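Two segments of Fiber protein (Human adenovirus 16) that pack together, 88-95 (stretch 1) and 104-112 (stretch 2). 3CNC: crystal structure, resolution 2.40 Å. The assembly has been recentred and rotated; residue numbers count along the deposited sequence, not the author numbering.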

ATOM      1  N   ILE A  88      13.804  15.799   5.501  1.00 53.42           N
ATOM      2  CA  ILE A  88      13.494  16.443   4.235  1.00 53.42           C
ATOM      3  C   ILE A  88      11.997  16.738   4.170  1.00 53.42           C
ATOM      4  O   ILE A  88      11.168  15.908   4.545  1.00 53.42           O
ATOM      5  CB  ILE A  88      13.887  15.537   3.069  1.00 53.03           C
ATOM      6  CG1 ILE A  88      15.376  15.210   3.178  1.00 53.03           C
ATOM      7  CG2 ILE A  88      13.537  16.199   1.740  1.00 53.03           C
ATOM      8  CD1 ILE A  88      15.816  14.110   2.265  1.00 53.03           C
ATOM      9  N   ASP A  89      11.654  17.925   3.688  1.00 53.54           N
ATOM     10  CA  ASP A  89      10.260  18.325   3.594  1.00 53.54           C
ATOM     11  C   ASP A  89       9.902  18.763   2.209  1.00 53.54           C
ATOM     12  O   ASP A  89      10.679  19.435   1.538  1.00 53.54           O
ATOM     13  CB  ASP A  89       9.957  19.496   4.533  1.00 74.25           C
ATOM     14  CG  ASP A  89       9.835  19.078   5.976  1.00 74.25           C
ATOM     15  OD1 ASP A  89       8.927  18.286   6.293  1.00 74.25           O
ATOM     16  OD2 ASP A  89      10.640  19.552   6.798  1.00 74.25           O
ATOM     17  N   VAL A  90       8.711  18.377   1.782  1.00 50.82           N
ATOM     18  CA  VAL A  90       8.191  18.780   0.496  1.00 50.82           C
ATOM     19  C   VAL A  90       6.772  19.178   0.852  1.00 50.82           C
ATOM     20  O   VAL A  90       5.969  18.344   1.269  1.00 50.82           O
ATOM     21  CB  VAL A  90       8.182  17.621  -0.514  1.00 44.36           C
ATOM     22  CG1 VAL A  90       7.419  18.026  -1.759  1.00 44.36           C
ATOM     23  CG2 VAL A  90       9.612  17.242  -0.878  1.00 44.36           C
ATOM     24  N   ASN A  91       6.470  20.462   0.727  1.00 50.60           N
ATOM     25  CA  ASN A  91       5.141  20.940   1.062  1.00 50.60           C
ATOM     26  C   ASN A  91       4.398  21.277  -0.217  1.00 50.60           C
ATOM     27  O   ASN A  91       4.975  21.840  -1.146  1.00 50.60           O
ATOM     28  CB  ASN A  91       5.244  22.175   1.965  1.00 73.15           C
ATOM     29  CG  ASN A  91       6.232  21.978   3.108  1.00 73.15           C
ATOM     30  OD1 ASN A  91       6.165  20.990   3.851  1.00 73.15           O
ATOM     31  ND2 ASN A  91       7.157  22.922   3.254  1.00 73.15           N
ATOM     32  N   LEU A  92       3.120  20.920  -0.263  1.00 51.33           N
ATOM     33  CA  LEU A  92       2.285  21.178  -1.434  1.00 51.33           C
ATOM     34  C   LEU A  92       1.011  21.927  -1.040  1.00 51.33           C
ATOM     35  O   LEU A  92       0.259  21.486  -0.156  1.00 51.33           O
ATOM     36  CB  LEU A  92       1.917  19.853  -2.106  1.00 50.53           C
ATOM     37  CG  LEU A  92       2.828  19.251  -3.184  1.00 50.53           C
ATOM     38  CD1 LEU A  92       4.279  19.382  -2.813  1.00 50.53           C
ATOM     39  CD2 LEU A  92       2.443  17.792  -3.390  1.00 50.53           C
ATOM     40  N   ALA A  93       0.779  23.065  -1.688  1.00 51.42           N
ATOM     41  CA  ALA A  93      -0.407  23.869  -1.417  1.00 51.42           C
ATOM     42  C   ALA A  93      -1.176  24.050  -2.722  1.00 51.42           C
ATOM     43  O   ALA A  93      -0.598  24.412  -3.746  1.00 51.42           O
ATOM     44  CB  ALA A  93      -0.003  25.225  -0.833  1.00 49.61           C
ATOM     45  N   PHE A  94      -2.479  23.794  -2.683  1.00 52.29           N
ATOM     46  CA  PHE A  94      -3.302  23.905  -3.886  1.00 52.29           C
ATOM     47  C   PHE A  94      -4.413  24.941  -3.707  1.00 52.29           C
ATOM     48  O   PHE A  94      -4.844  25.206  -2.590  1.00 52.29           O
ATOM     49  CB  PHE A  94      -3.937  22.537  -4.231  1.00 45.38           C
ATOM     50  CG  PHE A  94      -2.988  21.359  -4.136  1.00 45.38           C
ATOM     51  CD1 PHE A  94      -2.566  20.874  -2.901  1.00 45.38           C
ATOM     52  CD2 PHE A  94      -2.527  20.724  -5.284  1.00 45.38           C
ATOM     53  CE1 PHE A  94      -1.696  19.770  -2.813  1.00 45.38           C
ATOM     54  CE2 PHE A  94      -1.655  19.617  -5.206  1.00 45.38           C
ATOM     55  CZ  PHE A  94      -1.241  19.144  -3.971  1.00 45.38           C
ATOM     56  N   ASP A  95      -4.881  25.521  -4.806  1.00 57.39           N
ATOM     57  CA  ASP A  95      -5.960  26.501  -4.730  1.00 57.39           C
ATOM     58  C   ASP A  95      -7.312  25.763  -4.759  1.00 57.39           C
ATOM     59  O   ASP A  95      -7.350  24.538  -4.676  1.00 57.39           O
ATOM     60  CB  ASP A  95      -5.870  27.501  -5.889  1.00 60.61           C
ATOM     61  CG  ASP A  95      -6.017  26.840  -7.243  1.00 60.61           C
ATOM     62  OD1 ASP A  95      -6.297  25.626  -7.295  1.00 60.61           O
ATOM     63  OD2 ASP A  95      -5.856  27.538  -8.265  1.00 60.61           O
ATOM     64  N   LEU A 104       4.082  28.973  -2.773  1.00 57.93           N
ATOM     65  CA  LEU A 104       3.845  28.417  -1.442  1.00 57.93           C
ATOM     66  C   LEU A 104       4.320  26.971  -1.343  1.00 57.93           C
ATOM     67  O   LEU A 104       4.487  26.437  -0.243  1.00 57.93           O
ATOM     68  CB  LEU A 104       2.352  28.467  -1.088  1.00 57.91           C
ATOM     69  CG  LEU A 104       1.680  29.789  -0.696  1.00 57.91           C
ATOM     70  CD1 LEU A 104       0.179  29.574  -0.548  1.00 57.91           C
ATOM     71  CD2 LEU A 104       2.277  30.316   0.606  1.00 57.91           C
ATOM     72  N   SER A 105       4.552  26.346  -2.494  1.00 53.79           N
ATOM     73  CA  SER A 105       4.956  24.939  -2.530  1.00 53.79           C
ATOM     74  C   SER A 105       6.409  24.651  -2.890  1.00 53.79           C
ATOM     75  O   SER A 105       7.066  25.436  -3.575  1.00 53.79           O
ATOM     76  CB  SER A 105       4.055  24.184  -3.513  1.00 45.65           C
ATOM     77  OG  SER A 105       2.702  24.589  -3.359  1.00 45.65           O
ATOM     78  N   SER A 106       6.902  23.508  -2.423  1.00 54.93           N
ATOM     79  CA  SER A 106       8.258  23.088  -2.727  1.00 54.93           C
ATOM     80  C   SER A 106       8.329  22.753  -4.214  1.00 54.93           C
ATOM     81  O   SER A 106       9.379  22.914  -4.829  1.00 54.93           O
ATOM     82  CB  SER A 106       8.636  21.856  -1.917  1.00 47.80           C
ATOM     83  OG  SER A 106       8.488  22.091  -0.535  1.00 47.80           O
ATOM     84  N   LEU A 107       7.212  22.285  -4.778  1.00 49.80           N
ATOM     85  CA  LEU A 107       7.124  21.933  -6.199  1.00 49.80           C
ATOM     86  C   LEU A 107       6.926  23.206  -7.025  1.00 49.80           C
ATOM     87  O   LEU A 107       5.987  23.963  -6.788  1.00 49.80           O
ATOM     88  CB  LEU A 107       5.955  20.971  -6.435  1.00 44.45           C
ATOM     89  CG  LEU A 107       5.726  20.431  -7.852  1.00 44.45           C
ATOM     90  CD1 LEU A 107       6.920  19.587  -8.305  1.00 44.45           C
ATOM     91  CD2 LEU A 107       4.444  19.601  -7.863  1.00 44.45           C
ATOM     92  N   LYS A 108       7.795  23.433  -8.006  1.00 58.76           N
ATOM     93  CA  LYS A 108       7.718  24.655  -8.803  1.00 58.76           C
ATOM     94  C   LYS A 108       7.055  24.591 -10.165  1.00 58.76           C
ATOM     95  O   LYS A 108       7.000  25.591 -10.872  1.00 58.76           O
ATOM     96  CB  LYS A 108       9.110  25.269  -8.944  1.00 53.79           C
ATOM     97  CG  LYS A 108       9.786  25.530  -7.607  1.00 53.79           C
ATOM     98  CD  LYS A 108       8.937  26.429  -6.705  1.00 53.79           C
ATOM     99  CE  LYS A 108       9.632  26.675  -5.362  1.00 53.79           C
ATOM    100  NZ  LYS A 108       8.880  27.637  -4.494  1.00 53.79           N
ATOM    101  N   SER A 109       6.567  23.424 -10.555  1.00 61.30           N
ATOM    102  CA  SER A 109       5.859  23.311 -11.821  1.00 61.30           C
ATOM    103  C   SER A 109       4.549  22.602 -11.480  1.00 61.30           C
ATOM    104  O   SER A 109       4.543  21.649 -10.695  1.00 61.30           O
ATOM    105  CB  SER A 109       6.683  22.524 -12.849  1.00 69.47           C
ATOM    106  OG  SER A 109       7.274  21.381 -12.272  1.00 69.47           O
ATOM    107  N   ASN A 110       3.439  23.083 -12.033  1.00 63.41           N
ATOM    108  CA  ASN A 110       2.141  22.481 -11.735  1.00 63.41           C
ATOM    109  C   ASN A 110       2.031  21.058 -12.277  1.00 63.41           C
ATOM    110  O   ASN A 110       2.660  20.705 -13.274  1.00 63.41           O
ATOM    111  CB  ASN A 110       0.998  23.358 -12.283  1.00 80.62           C
ATOM    112  CG  ASN A 110      -0.390  22.907 -11.790  1.00 80.62           C
ATOM    113  OD1 ASN A 110      -0.590  22.628 -10.600  1.00 80.62           O
ATOM    114  ND2 ASN A 110      -1.354  22.847 -12.708  1.00 80.62           N
ATOM    115  N   LEU A 111       1.247  20.240 -11.583  1.00 46.25           N
ATOM    116  CA  LEU A 111       1.021  18.856 -11.972  1.00 46.25           C
ATOM    117  C   LEU A 111       0.061  18.896 -13.149  1.00 46.25           C
ATOM    118  O   LEU A 111      -0.489  19.946 -13.460  1.00 46.25           O
ATOM    119  CB  LEU A 111       0.366  18.082 -10.819  1.00 49.82           C
ATOM    120  CG  LEU A 111       1.097  17.983  -9.475  1.00 49.82           C
ATOM    121  CD1 LEU A 111       0.114  17.509  -8.407  1.00 49.82           C
ATOM    122  CD2 LEU A 111       2.289  17.027  -9.580  1.00 49.82           C
ATOM    123  N   ASN A 112      -0.131  17.763 -13.814  1.00 46.94           N
ATOM    124  CA  ASN A 112      -1.075  17.711 -14.915  1.00 46.94           C
ATOM    125  C   ASN A 112      -1.464  16.264 -15.187  1.00 46.94           C
ATOM    126  O   ASN A 112      -0.982  15.359 -14.511  1.00 46.94           O
ATOM    127  CB  ASN A 112      -0.494  18.370 -16.162  1.00 53.96           C
ATOM    128  CG  ASN A 112      -1.556  19.074 -16.986  1.00 53.96           C
ATOM    129  OD1 ASN A 112      -2.516  18.455 -17.448  1.00 53.96           O
ATOM    130  ND2 ASN A 112      -1.392  20.377 -17.171  1.00 53.96           N
TER

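The apolar part begins at Ala93. Its CA-to-CB bond points toward stretch 2, and Ala93 CB lies 4.0 Å from Leu104 CB. The methyl group is the whole of the Ala93 side chain, and the Ala93 backbone lies close to stretch 2, with Ala93 N 3.0 Å from Ser105 OG. Leu104 turns its CA-to-CB bond sideways, with chi1 in m and chi2 in t. Leu104 CB is nearest, and Leu104 CD1 is also in contact, 4.4 Å from Ala93 CB.

Stretch 1 is part of a β-strand that begins earlier in the chain; stretch 2 packs beside it and has no regular helix or strand. The two bury 359 Å² between them, both sides summed. That is a modest contact, made of three small apolar pairs and three hydrogen bonds.

Leu92 and Leu107 form the second pair. The CA-to-CB bond of Leu92 points away from stretch 2, yet the end of the side chain comes nearer. With chi1 at -89° and chi2 at 42°, Leu92 CD1 reaches to 4.3 Å from Leu107 CB. The CA-to-CB bond of Leu107 points toward the strand. Both leucines are buried, and this is a van der Waals contact between hydrocarbon groups.

Phe94 behaves like Leu92. Its CA-to-CB bond also points away, and its ring comes back nearer to stretch 2. Phe94 CE2 lies 4.2 Å from Leu111 CD1. The leucine methyl sits at the ring edge, near the plane of the ring, so this is not packing against a face. The CA-to-CB bond of Leu111 points toward the strand, and the side chain is in the m, t rotamer. A long aromatic side chain suits this place because it spans the distance to a residue well along stretch 2.

The polar contacts centre on two consecutive serines. Ser105 is buried, and its chi1 of -42° (m) brings the hydroxyl to the strand. Ala93 N donates to Ser105 OG at 3.0 Å, with an angle of 160° at the hydrogen. The same hydroxyl is also hydrogen-bonded elsewhere in the structure. Leu92 and Ser105 have their CA atoms 4.7 Å apart, so the short serine side chain is long enough to reach the next amide.

The CA-to-CB bond of Ser106 points toward the strand, and Ser106 is the residue most covered by the contact, losing 62 Å². It pairs with the backbone of Asn91 twice. Asn91 N donates to Ser106 OG at 2.9 Å, and Ser106 N donates to Asn91 O, also at 2.9 Å. The angles of 168° and 166° are nearly straight. A side-chain oxygen thus takes the strand amide, while the strand carbonyl takes a main-chain NH. Val90 lies close by, with Val90 CG1 4.0 Å from Ser106 CB.

At the margin, Asn91 is partly exposed, and its CA-to-CB bond points sideways. Its hydrogen bonds to stretch 2 use main-chain N and O. Within stretch 2, Lys108 NZ donates to Ser105 O at 3.0 Å, folding the lysine back over its own segment.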